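Local coordinates for protein alternansucrase (Leuconostoc mesenteroides, PDB 6HVG) that is a large multidomain enzyme of glycosyl hydrolase family 70, pairing a TIM-barrel-type catalytic region with flanking repeats related to choline-binding and cell-wall-binding modules, at residues Q380-S386 with D1289-I1295; Y409-D413 with Y1259-K1263; F1280-Q1284 with I1306-Q1310. All blocks are in the same frame, centred on the assembly; numbering follows the deposited sequence.

Interaction 1: Q380-S386 with D1289-I1295; sequences QGLVSQS and DAQTGFI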
ATOM      1  N   GLN A 380     -12.090 -44.005 -10.696  1.00 58.02           N
ATOM      2  CA  GLN A 380     -12.066 -44.548  -9.325  1.00 56.40           C
ATOM      3  C   GLN A 380     -13.435 -45.144  -8.929  1.00 52.31           C
ATOM      4  O   GLN A 380     -14.374 -44.417  -8.685  1.00 51.56           O
ATOM      5  CB  GLN A 380     -11.645 -43.441  -8.330  1.00 55.68           C
ATOM      6  CG  GLN A 380     -11.537 -43.860  -6.860  1.00 54.69           C
ATOM      7  CD  GLN A 380     -10.487 -44.933  -6.614  1.00 58.80           C
ATOM      8  OE1 GLN A 380      -9.307 -44.762  -6.963  1.00 55.91           O
ATOM      9  NE2 GLN A 380     -10.901 -46.053  -6.001  1.00 62.51           N
ATOM     10  N   GLY A 381     -13.530 -46.467  -8.891  1.00 52.39           N
ATOM     11  CA  GLY A 381     -14.779 -47.174  -8.541  1.00 50.98           C
ATOM     12  C   GLY A 381     -14.933 -47.184  -7.035  1.00 48.22           C
ATOM     13  O   GLY A 381     -13.976 -46.855  -6.306  1.00 46.65           O
ATOM     14  N   LEU A 382     -16.107 -47.570  -6.544  1.00 45.04           N
ATOM     15  CA  LEU A 382     -16.301 -47.570  -5.094  1.00 45.33           C
ATOM     16  C   LEU A 382     -15.388 -48.639  -4.483  1.00 45.60           C
ATOM     17  O   LEU A 382     -15.408 -49.782  -4.921  1.00 46.37           O
ATOM     18  CB  LEU A 382     -17.764 -47.799  -4.725  1.00 44.07           C
ATOM     19  CG  LEU A 382     -18.137 -47.512  -3.272  1.00 45.45           C
ATOM     20  CD1 LEU A 382     -17.883 -46.043  -2.906  1.00 45.70           C
ATOM     21  CD2 LEU A 382     -19.611 -47.834  -3.055  1.00 45.78           C
ATOM     22  N   VAL A 383     -14.565 -48.247  -3.520  1.00 43.99           N
ATOM     23  CA  VAL A 383     -13.699 -49.187  -2.838  1.00 46.45           C
ATOM     24  C   VAL A 383     -13.743 -48.966  -1.342  1.00 47.05           C
ATOM     25  O   VAL A 383     -13.925 -47.866  -0.866  1.00 51.38           O
ATOM     26  CB  VAL A 383     -12.228 -49.150  -3.301  1.00 47.02           C
ATOM     27  CG1 VAL A 383     -12.116 -49.572  -4.750  1.00 47.58           C
ATOM     28  CG2 VAL A 383     -11.594 -47.803  -3.053  1.00 47.09           C
ATOM     29  N   SER A 384     -13.569 -50.047  -0.611  1.00 49.83           N
ATOM     30  CA  SER A 384     -13.477 -50.010   0.831  1.00 53.21           C
ATOM     31  C   SER A 384     -12.032 -49.788   1.242  1.00 54.28           C
ATOM     32  O   SER A 384     -11.113 -50.363   0.661  1.00 56.49           O
ATOM     33  CB  SER A 384     -13.963 -51.334   1.395  1.00 56.36           C
ATOM     34  OG  SER A 384     -14.148 -51.249   2.794  1.00 61.41           O
ATOM     35  N   GLN A 385     -11.824 -48.944   2.233  1.00 53.45           N
ATOM     36  CA  GLN A 385     -10.483 -48.601   2.631  1.00 52.48           C
ATOM     37  C   GLN A 385     -10.013 -49.360   3.852  1.00 54.19           C
ATOM     38  O   GLN A 385      -8.797 -49.455   4.078  1.00 56.91           O
ATOM     39  CB  GLN A 385     -10.405 -47.092   2.865  1.00 53.39           C
ATOM     40  CG  GLN A 385     -10.521 -46.290   1.571  1.00 53.50           C
ATOM     41  CD  GLN A 385     -10.155 -44.842   1.728  1.00 49.02           C
ATOM     42  OE1 GLN A 385      -9.058 -44.432   1.376  1.00 44.57           O
ATOM     43  NE2 GLN A 385     -11.086 -44.063   2.273  1.00 50.25           N
ATOM     44  N   SER A 386     -10.951 -49.918   4.622  1.00 54.25           N
ATOM     45  CA  SER A 386     -10.593 -50.594   5.863  1.00 56.02           C
ATOM     46  C   SER A 386      -9.760 -51.852   5.627  1.00 57.49           C
ATOM     47  O   SER A 386      -9.992 -52.590   4.662  1.00 59.50           O
ATOM     48  CB  SER A 386     -11.836 -50.902   6.696  1.00 56.43           C
ATOM     49  OG  SER A 386     -12.707 -51.766   6.026  1.00 59.87           O
ATOM     50  N   ASP A1289     -15.722 -48.199   8.406  1.00 60.88           N
ATOM     51  CA  ASP A1289     -15.333 -48.411   7.021  1.00 61.96           C
ATOM     52  C   ASP A1289     -15.708 -47.240   6.136  1.00 59.42           C
ATOM     53  O   ASP A1289     -16.870 -46.858   6.075  1.00 63.51           O
ATOM     54  CB  ASP A1289     -16.002 -49.661   6.472  1.00 66.23           C
ATOM     55  CG  ASP A1289     -15.619 -49.944   5.027  1.00 70.01           C
ATOM     56  OD1 ASP A1289     -14.484 -49.648   4.605  1.00 72.88           O
ATOM     57  OD2 ASP A1289     -16.456 -50.501   4.306  1.00 75.18           O
ATOM     58  N   ALA A1290     -14.699 -46.651   5.506  1.00 55.06           N
ATOM     59  CA  ALA A1290     -14.866 -45.493   4.664  1.00 51.98           C
ATOM     60  C   ALA A1290     -14.763 -45.955   3.237  1.00 53.46           C
ATOM     61  O   ALA A1290     -13.740 -46.469   2.846  1.00 61.91           O
ATOM     62  CB  ALA A1290     -13.777 -44.464   4.969  1.00 49.97           C
ATOM     63  N   GLN A1291     -15.821 -45.797   2.458  1.00 52.48           N
ATOM     64  CA  GLN A1291     -15.775 -46.203   1.077  1.00 52.73           C
ATOM     65  C   GLN A1291     -15.642 -44.969   0.246  1.00 50.01           C
ATOM     66  O   GLN A1291     -16.246 -43.931   0.551  1.00 49.55           O
ATOM     67  CB  GLN A1291     -17.042 -46.962   0.712  1.00 57.68           C
ATOM     68  CG  GLN A1291     -17.161 -48.256   1.477  1.00 63.38           C
ATOM     69  CD  GLN A1291     -18.442 -48.985   1.166  1.00 68.00           C
ATOM     70  OE1 GLN A1291     -19.536 -48.422   1.286  1.00 73.32           O
ATOM     71  NE2 GLN A1291     -18.317 -50.250   0.781  1.00 65.65           N
ATOM     72  N   THR A1292     -14.866 -45.066  -0.819  1.00 44.60           N
ATOM     73  CA  THR A1292     -14.600 -43.882  -1.607  1.00 43.85           C
ATOM     74  C   THR A1292     -14.605 -44.187  -3.083  1.00 42.85           C
ATOM     75  O   THR A1292     -14.057 -45.189  -3.508  1.00 47.17           O
ATOM     76  CB  THR A1292     -13.299 -43.193  -1.150  1.00 44.04           C
ATOM     77  OG1 THR A1292     -13.074 -42.001  -1.899  1.00 40.67           O
ATOM     78  CG2 THR A1292     -12.124 -44.109  -1.313  1.00 47.38           C
ATOM     79  N   GLY A1293     -15.220 -43.307  -3.865  1.00 40.58           N
ATOM     80  CA  GLY A1293     -15.225 -43.462  -5.291  1.00 39.98           C
ATOM     81  C   GLY A1293     -16.577 -43.187  -5.866  1.00 42.89           C
ATOM     82  O   GLY A1293     -17.546 -42.885  -5.131  1.00 46.00           O
ATOM     83  N   PHE A1294     -16.652 -43.320  -7.184  1.00 41.28           N
ATOM     84  CA  PHE A1294     -17.870 -43.150  -7.920  1.00 42.21           C
ATOM     85  C   PHE A1294     -18.525 -44.522  -8.122  1.00 42.61           C
ATOM     86  O   PHE A1294     -17.885 -45.448  -8.584  1.00 42.04           O
ATOM     87  CB  PHE A1294     -17.554 -42.567  -9.293  1.00 42.93           C
ATOM     88  CG  PHE A1294     -16.883 -41.245  -9.259  1.00 43.21           C
ATOM     89  CD1 PHE A1294     -15.535 -41.162  -9.078  1.00 45.20           C
ATOM     90  CD2 PHE A1294     -17.599 -40.056  -9.463  1.00 43.78           C
ATOM     91  CE1 PHE A1294     -14.903 -39.924  -9.062  1.00 43.81           C
ATOM     92  CE2 PHE A1294     -16.968 -38.821  -9.448  1.00 41.40           C
ATOM     93  CZ  PHE A1294     -15.621 -38.760  -9.241  1.00 40.69           C
ATOM     94  N   ILE A1295     -19.814 -44.625  -7.817  1.00 42.42           N
ATOM     95  CA  ILE A1295     -20.548 -45.865  -8.033  1.00 41.16           C
ATOM     96  C   ILE A1295     -21.841 -45.555  -8.766  1.00 41.39           C
ATOM     97  O   ILE A1295     -22.580 -44.696  -8.359  1.00 43.73           O
ATOM     98  CB  ILE A1295     -20.852 -46.576  -6.708  1.00 39.68           C
ATOM     99  CG1 ILE A1295     -21.414 -47.987  -6.995  1.00 39.67           C
ATOM    100  CG2 ILE A1295     -21.742 -45.711  -5.813  1.00 39.30           C
ATOM    101  CD1 ILE A1295     -21.634 -48.838  -5.762  1.00 39.84           C
TER
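Leu-382 lies along 1289-1295, with its CD1 3.8 Å from Gln-1291 CB and its CD2 3.5 Å from Ile-1295 CD1, and it also touches Tyr-1304 of strand 1301-1304. The two backbones run antiparallel. Val-383 and Thr-1292 form a hydrogen-bonded pair, Val-383 N to Thr-1292 O at 3.1 Å and Thr-1292 N to Val-383 O at 3.0 Å, and Ser-384 and Gln-1291 follow as a non-hydrogen-bonded pair. Further out, Gln-385 N donates to Ala-1290 O (3.2 Å) and Phe-1294 N to Gln-380 O (2.9 Å). The result is a two-stranded antiparallel ribbon joining residues about 900 apart in sequence, in line with the family 70 layout, where N- and C-terminal parts of the chain combine into the same domains. At Gly-1293 the chain turns a corner, and what follows pairs with strand 1301-1304, although Phe-1294 N still bonds back to Gln-380 O. A CB on Gly-1293 would collide with Gly-381 O. Asp-1289 closes the other end: its OD1 accepts a very short bond from Ser-384 OG (2.4 Å) and a weak one from Ser-386 OG (3.1 Å). Gln-380 and Gln-385 also reach beyond the ribbon: Gln-380 OE1 bonds to Gln-474 N and Lys-447 NZ, while Gln-385 bonds to Asn-478 through OE1 and to Ile-1306 O through NE2.

Interaction 2: Y409-D413 with Y1259-K1263; sequences YLTAD and YYVLK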
ATOM      1  N   TYR A 409     -11.996 -27.476  15.891  1.00 54.95           N
ATOM      2  CA  TYR A 409     -11.747 -27.797  14.502  1.00 52.97           C
ATOM      3  C   TYR A 409     -10.336 -28.333  14.317  1.00 52.29           C
ATOM      4  O   TYR A 409      -9.488 -28.137  15.191  1.00 51.44           O
ATOM      5  CB  TYR A 409     -11.936 -26.563  13.658  1.00 50.28           C
ATOM      6  CG  TYR A 409     -13.351 -26.101  13.627  1.00 48.33           C
ATOM      7  CD1 TYR A 409     -14.245 -26.602  12.703  1.00 47.49           C
ATOM      8  CD2 TYR A 409     -13.809 -25.183  14.540  1.00 50.70           C
ATOM      9  CE1 TYR A 409     -15.556 -26.189  12.680  1.00 47.31           C
ATOM     10  CE2 TYR A 409     -15.125 -24.753  14.519  1.00 49.71           C
ATOM     11  CZ  TYR A 409     -15.989 -25.262  13.584  1.00 48.00           C
ATOM     12  OH  TYR A 409     -17.294 -24.836  13.548  1.00 48.42           O
ATOM     13  N   LEU A 410     -10.109 -29.021  13.194  1.00 47.49           N
ATOM     14  CA  LEU A 410      -8.813 -29.587  12.883  1.00 48.29           C
ATOM     15  C   LEU A 410      -8.134 -28.783  11.797  1.00 46.12           C
ATOM     16  O   LEU A 410      -8.794 -28.121  11.030  1.00 50.18           O
ATOM     17  CB  LEU A 410      -8.956 -31.029  12.397  1.00 51.32           C
ATOM     18  CG  LEU A 410      -9.799 -31.995  13.221  1.00 52.56           C
ATOM     19  CD1 LEU A 410      -9.730 -33.363  12.592  1.00 52.89           C
ATOM     20  CD2 LEU A 410      -9.343 -32.056  14.665  1.00 54.13           C
ATOM     21  N   THR A 411      -6.812 -28.871  11.726  1.00 44.60           N
ATOM     22  CA  THR A 411      -6.035 -28.152  10.736  1.00 45.08           C
ATOM     23  C   THR A 411      -5.142 -29.111   9.955  1.00 44.70           C
ATOM     24  O   THR A 411      -4.932 -30.219  10.368  1.00 44.06           O
ATOM     25  CB  THR A 411      -5.181 -27.005  11.397  1.00 45.20           C
ATOM     26  OG1 THR A 411      -4.241 -27.530  12.341  1.00 42.40           O
ATOM     27  CG2 THR A 411      -6.069 -26.012  12.134  1.00 44.46           C
ATOM     28  N   ALA A 412      -4.603 -28.657   8.837  1.00 45.15           N
ATOM     29  CA  ALA A 412      -3.738 -29.494   8.002  1.00 49.93           C
ATOM     30  C   ALA A 412      -2.524 -30.069   8.775  1.00 52.95           C
ATOM     31  O   ALA A 412      -2.105 -31.208   8.542  1.00 56.73           O
ATOM     32  CB  ALA A 412      -3.258 -28.703   6.787  1.00 49.67           C
ATOM     33  N   ASP A 413      -1.979 -29.277   9.694  1.00 52.88           N
ATOM     34  CA  ASP A 413      -0.790 -29.658  10.466  1.00 52.59           C
ATOM     35  C   ASP A 413      -1.145 -30.236  11.834  1.00 53.01           C
ATOM     36  O   ASP A 413      -0.294 -30.364  12.720  1.00 55.57           O
ATOM     37  CB  ASP A 413       0.136 -28.446  10.626  1.00 55.15           C
ATOM     38  CG  ASP A 413      -0.555 -27.265  11.306  1.00 54.02           C
ATOM     39  OD1 ASP A 413      -1.751 -27.356  11.634  1.00 57.59           O
ATOM     40  OD2 ASP A 413       0.102 -26.247  11.511  1.00 52.26           O
ATOM     41  N   TYR A1259      -8.624 -23.424   3.030  1.00 49.40           N
ATOM     42  CA  TYR A1259      -9.094 -24.675   3.668  1.00 47.08           C
ATOM     43  C   TYR A1259      -8.028 -25.317   4.543  1.00 48.46           C
ATOM     44  O   TYR A1259      -7.818 -26.517   4.496  1.00 52.27           O
ATOM     45  CB  TYR A1259      -9.616 -25.646   2.606  1.00 44.52           C
ATOM     46  CG  TYR A1259     -10.767 -25.064   1.820  1.00 43.83           C
ATOM     47  CD1 TYR A1259     -12.014 -24.932   2.406  1.00 43.51           C
ATOM     48  CD2 TYR A1259     -10.602 -24.623   0.499  1.00 42.26           C
ATOM     49  CE1 TYR A1259     -13.073 -24.384   1.710  1.00 43.92           C
ATOM     50  CE2 TYR A1259     -11.662 -24.077  -0.214  1.00 43.00           C
ATOM     51  CZ  TYR A1259     -12.895 -23.960   0.398  1.00 44.49           C
ATOM     52  OH  TYR A1259     -13.961 -23.408  -0.290  1.00 44.79           O
ATOM     53  N   TYR A1260      -7.347 -24.498   5.338  1.00 50.35           N
ATOM     54  CA  TYR A1260      -6.439 -24.964   6.383  1.00 49.02           C
ATOM     55  C   TYR A1260      -7.261 -25.574   7.523  1.00 48.99           C
ATOM     56  O   TYR A1260      -6.777 -26.457   8.221  1.00 47.06           O
ATOM     57  CB  TYR A1260      -5.606 -23.782   6.880  1.00 49.41           C
ATOM     58  CG  TYR A1260      -4.599 -24.073   7.965  1.00 50.34           C
ATOM     59  CD1 TYR A1260      -3.493 -24.849   7.708  1.00 53.03           C
ATOM     60  CD2 TYR A1260      -4.735 -23.531   9.234  1.00 49.58           C
ATOM     61  CE1 TYR A1260      -2.567 -25.095   8.685  1.00 55.30           C
ATOM     62  CE2 TYR A1260      -3.813 -23.779  10.226  1.00 51.01           C
ATOM     63  CZ  TYR A1260      -2.738 -24.561   9.951  1.00 53.62           C
ATOM     64  OH  TYR A1260      -1.812 -24.817  10.945  1.00 56.21           O
ATOM     65  N   VAL A1261      -8.488 -25.083   7.704  1.00 47.68           N
ATOM     66  CA  VAL A1261      -9.460 -25.706   8.595  1.00 49.46           C
ATOM     67  C   VAL A1261     -10.127 -26.829   7.809  1.00 51.94           C
ATOM     68  O   VAL A1261     -10.745 -26.580   6.778  1.00 56.91           O
ATOM     69  CB  VAL A1261     -10.543 -24.723   9.058  1.00 50.04           C
ATOM     70  CG1 VAL A1261     -11.534 -25.415   9.997  1.00 49.97           C
ATOM     71  CG2 VAL A1261      -9.932 -23.511   9.753  1.00 49.10           C
ATOM     72  N   LEU A1262      -9.998 -28.063   8.295  1.00 50.07           N
ATOM     73  CA  LEU A1262     -10.298 -29.246   7.490  1.00 46.71           C
ATOM     74  C   LEU A1262     -11.773 -29.561   7.360  1.00 46.67           C
ATOM     75  O   LEU A1262     -12.545 -29.418   8.298  1.00 48.30           O
ATOM     76  CB  LEU A1262      -9.571 -30.454   8.047  1.00 46.65           C
ATOM     77  CG  LEU A1262      -8.051 -30.326   8.011  1.00 46.56           C
ATOM     78  CD1 LEU A1262      -7.369 -31.458   8.760  1.00 48.55           C
ATOM     79  CD2 LEU A1262      -7.591 -30.287   6.574  1.00 45.89           C
ATOM     80  N   LYS A1263     -12.120 -30.023   6.164  1.00 47.87           N
ATOM     81  CA  LYS A1263     -13.486 -30.095   5.686  1.00 48.27           C
ATOM     82  C   LYS A1263     -13.651 -31.332   4.818  1.00 46.50           C
ATOM     83  O   LYS A1263     -12.695 -31.783   4.198  1.00 50.58           O
ATOM     84  CB  LYS A1263     -13.730 -28.826   4.880  1.00 51.57           C
ATOM     85  CG  LYS A1263     -15.123 -28.548   4.340  1.00 53.71           C
ATOM     86  CD  LYS A1263     -15.002 -27.710   3.074  1.00 54.17           C
ATOM     87  CE  LYS A1263     -16.265 -27.012   2.614  1.00 54.00           C
ATOM     88  NZ  LYS A1263     -16.052 -26.454   1.247  1.00 53.84           N
TER
HETATM   89  O   HOH W   1     -12.231 -29.173  10.914  1.00 42.17           O
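Both segments are irregular in conformation, yet their backbones meet at a single beta bridge, Thr-411 opposite Val-1261 with CA atoms 4.7 Å apart. The bridge joins a loop leading into strand 415-416 to one, in the glycosyl hydrolase family 70 part of the chain, that follows strand 1248-1252 of a six-stranded antiparallel sheet. The edge strand of that sheet, 1190-1197, packs against Tyr-409, Thr-411 and Val-1261. Leu-1262 N donates to Leu-410 O at 3.0 Å, nearly straight, and Ala-412 N makes a weak, bent bond to Tyr-1260 O at 3.2 Å. Tyr-1260 is the main side chain of the contact. Thr-411 CB sits over its ring face in a CH-pi contact, 3.9 Å from the centroid, and Ala-412 CB approaches Tyr-1260 CD1 at 4.0 Å. Tyr-1260 OH is modelled only 2.5 Å from Asp-413 OD2, a very short hydrogen bond whose exact geometry is less certain, while Thr-411 OG1 bonds to Asp-413 OD1 at 2.6 Å. Leu-410 CB lies 4.0 Å from Leu-1262 CD1, and Tyr-409 CB meets Val-1261 CG1 (3.9 Å). A water continues the backbone link, accepting from Leu-410 N at 3.1 Å and donating to Leu-1262 O at 2.6 Å.

Interaction 3: F1280-Q1284 with I1306-Q1310; sequences FLPLQ and ISGYQ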
ATOM      1  N   PHE A1280     -17.732 -34.867  14.409  1.00 50.93           N
ATOM      2  CA  PHE A1280     -17.680 -35.210  12.997  1.00 51.10           C
ATOM      3  C   PHE A1280     -16.225 -35.466  12.650  1.00 52.05           C
ATOM      4  O   PHE A1280     -15.400 -34.553  12.739  1.00 56.48           O
ATOM      5  CB  PHE A1280     -18.255 -34.092  12.139  1.00 48.31           C
ATOM      6  CG  PHE A1280     -18.348 -34.428  10.678  1.00 50.73           C
ATOM      7  CD1 PHE A1280     -19.262 -35.368  10.225  1.00 52.16           C
ATOM      8  CD2 PHE A1280     -17.535 -33.802   9.745  1.00 52.76           C
ATOM      9  CE1 PHE A1280     -19.353 -35.695   8.877  1.00 51.37           C
ATOM     10  CE2 PHE A1280     -17.626 -34.115   8.390  1.00 52.03           C
ATOM     11  CZ  PHE A1280     -18.544 -35.058   7.955  1.00 50.79           C
ATOM     12  N   LEU A1281     -15.909 -36.709  12.293  1.00 48.01           N
ATOM     13  CA  LEU A1281     -14.562 -37.081  11.872  1.00 46.29           C
ATOM     14  C   LEU A1281     -14.627 -37.946  10.628  1.00 46.31           C
ATOM     15  O   LEU A1281     -15.687 -38.471  10.301  1.00 47.66           O
ATOM     16  CB  LEU A1281     -13.862 -37.859  12.966  1.00 46.51           C
ATOM     17  CG  LEU A1281     -13.384 -37.058  14.156  1.00 49.23           C
ATOM     18  CD1 LEU A1281     -13.202 -37.997  15.350  1.00 52.03           C
ATOM     19  CD2 LEU A1281     -12.105 -36.303  13.834  1.00 47.17           C
ATOM     20  N   PRO A1282     -13.495 -38.099   9.923  1.00 46.29           N
ATOM     21  CA  PRO A1282     -13.461 -39.082   8.866  1.00 46.29           C
ATOM     22  C   PRO A1282     -13.698 -40.449   9.469  1.00 45.40           C
ATOM     23  O   PRO A1282     -13.289 -40.676  10.595  1.00 47.54           O
ATOM     24  CB  PRO A1282     -12.032 -38.979   8.324  1.00 47.19           C
ATOM     25  CG  PRO A1282     -11.527 -37.659   8.762  1.00 48.23           C
ATOM     26  CD  PRO A1282     -12.208 -37.400  10.067  1.00 48.73           C
ATOM     27  N   LEU A1283     -14.353 -41.344   8.742  1.00 43.65           N
ATOM     28  CA  LEU A1283     -14.720 -42.643   9.310  1.00 42.66           C
ATOM     29  C   LEU A1283     -13.510 -43.528   9.612  1.00 44.46           C
ATOM     30  O   LEU A1283     -13.591 -44.350  10.503  1.00 46.32           O
ATOM     31  CB  LEU A1283     -15.717 -43.364   8.397  1.00 42.99           C
ATOM     32  CG  LEU A1283     -17.109 -42.717   8.223  1.00 42.20           C
ATOM     33  CD1 LEU A1283     -17.845 -43.397   7.089  1.00 42.64           C
ATOM     34  CD2 LEU A1283     -17.936 -42.773   9.468  1.00 42.04           C
ATOM     35  N   GLN A1284     -12.396 -43.364   8.893  1.00 46.75           N
ATOM     36  CA  GLN A1284     -11.176 -44.153   9.148  1.00 50.21           C
ATOM     37  C   GLN A1284     -10.734 -43.957  10.590  1.00 52.99           C
ATOM     38  O   GLN A1284     -10.226 -44.897  11.233  1.00 55.13           O
ATOM     39  CB  GLN A1284      -9.977 -43.688   8.296  1.00 53.51           C
ATOM     40  CG  GLN A1284     -10.157 -43.664   6.805  1.00 52.34           C
ATOM     41  CD  GLN A1284     -10.910 -42.466   6.329  1.00 50.21           C
ATOM     42  OE1 GLN A1284     -11.855 -41.998   6.986  1.00 46.67           O
ATOM     43  NE2 GLN A1284     -10.521 -41.970   5.157  1.00 52.08           N
ATOM     44  N   ILE A1306     -13.033 -39.491   0.496  1.00 45.97           N
ATOM     45  CA  ILE A1306     -12.026 -40.294   1.192  1.00 44.81           C
ATOM     46  C   ILE A1306     -12.423 -40.559   2.648  1.00 44.17           C
ATOM     47  O   ILE A1306     -11.984 -41.535   3.233  1.00 43.00           O
ATOM     48  CB  ILE A1306     -10.641 -39.635   1.153  1.00 47.14           C
ATOM     49  CG1 ILE A1306     -10.115 -39.668  -0.261  1.00 51.98           C
ATOM     50  CG2 ILE A1306      -9.653 -40.366   2.043  1.00 48.35           C
ATOM     51  CD1 ILE A1306      -8.652 -39.310  -0.400  1.00 55.04           C
ATOM     52  N   SER A1307     -13.245 -39.692   3.220  1.00 42.04           N
ATOM     53  CA  SER A1307     -13.692 -39.850   4.583  1.00 43.74           C
ATOM     54  C   SER A1307     -14.931 -40.734   4.704  1.00 42.97           C
ATOM     55  O   SER A1307     -15.416 -40.986   5.809  1.00 44.33           O
ATOM     56  CB  SER A1307     -13.998 -38.476   5.182  1.00 46.78           C
ATOM     57  OG  SER A1307     -12.834 -37.660   5.189  1.00 48.49           O
ATOM     58  N   GLY A1308     -15.432 -41.228   3.586  1.00 40.25           N
ATOM     59  CA  GLY A1308     -16.521 -42.184   3.600  1.00 41.01           C
ATOM     60  C   GLY A1308     -17.934 -41.662   3.512  1.00 41.27           C
ATOM     61  O   GLY A1308     -18.854 -42.417   3.782  1.00 45.16           O
ATOM     62  N   TYR A1309     -18.128 -40.409   3.121  1.00 41.95           N
ATOM     63  CA  TYR A1309     -19.484 -39.823   3.114  1.00 42.02           C
ATOM     64  C   TYR A1309     -19.961 -39.527   1.708  1.00 41.91           C
ATOM     65  O   TYR A1309     -19.152 -39.277   0.818  1.00 42.64           O
ATOM     66  CB  TYR A1309     -19.517 -38.563   3.927  1.00 41.56           C
ATOM     67  CG  TYR A1309     -19.067 -38.759   5.338  1.00 44.46           C
ATOM     68  CD1 TYR A1309     -19.903 -39.331   6.277  1.00 46.01           C
ATOM     69  CD2 TYR A1309     -17.792 -38.342   5.754  1.00 47.81           C
ATOM     70  CE1 TYR A1309     -19.502 -39.486   7.603  1.00 49.43           C
ATOM     71  CE2 TYR A1309     -17.372 -38.498   7.080  1.00 49.61           C
ATOM     72  CZ  TYR A1309     -18.239 -39.078   7.999  1.00 50.57           C
ATOM     73  OH  TYR A1309     -17.861 -39.265   9.303  1.00 51.56           O
ATOM     74  N   GLN A1310     -21.272 -39.596   1.497  1.00 40.86           N
ATOM     75  CA  GLN A1310     -21.845 -39.384   0.190  1.00 41.59           C
ATOM     76  C   GLN A1310     -21.895 -37.920  -0.184  1.00 42.38           C
ATOM     77  O   GLN A1310     -22.231 -37.081   0.642  1.00 42.81           O
ATOM     78  CB  GLN A1310     -23.254 -39.960   0.128  1.00 43.99           C
ATOM     79  CG  GLN A1310     -23.732 -40.162  -1.316  1.00 46.42           C
ATOM     80  CD  GLN A1310     -25.156 -40.641  -1.425  1.00 45.95           C
ATOM     81  OE1 GLN A1310     -25.800 -40.919  -0.417  1.00 46.97           O
ATOM     82  NE2 GLN A1310     -25.665 -40.723  -2.656  1.00 45.64           N
TER
HETATM   83  O   HOH W   2     -18.477 -38.935  12.342  1.00 53.88           O
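Leu-1283 N donates to Ser-1307 O (3.1 Å, almost linear), and Tyr-1309 OH gives its proton to Leu-1281 O at 2.5 Å. The same hydroxyl accepts from a water 3.1 Å from Tyr-1309 OH, and that water takes a weak bond from Leu-1281 N (3.4 Å). Both polar atoms of the Leu-1281 backbone are thus tied to Tyr-1309, one directly and one through water. Ser-1307 OG is bonded to Trp-443 NE1, and Ile-1306 O accepts from Gln-385 NE2. The tyrosine ring makes an offset stack with Phe-1280, centroids 4.9 Å apart and planes at 29°, while Leu-1283 CG lies 3.8 Å from Tyr-1309 CZ. Gly-1308 has a positive phi of 92°, and a CB there would strike Leu-1283 CD1. This is loop-to-loop packing: residues 1280-1284 come ahead of strand 1291-1292, whereas the loop holding 1306-1310 connects strand 1301-1304 with strand 1314-1317.

In the fold
From the N terminus, 380-386 and 409-413 come first, well ahead of the eight-stranded parallel barrel and its attached sheets. On the chain's return, 1259-1263 closes interaction 2, whose 845-residue loop nests inside the longer one closed when 1289-1295 forms interaction 1. Interaction 3 spans only 21 residues; it comes after interaction 2 and crosses interaction 1, since 1289-1295 lies between its segments. Interactions 1 and 3 touch, their centres about 11 Å apart, whereas 2 and 3 meet only in packing of Leu-410 on Leu-1281. Interactions 1 and 2 bring the outgoing and returning chain side by side; interaction 3 ties two loops of the returning chain.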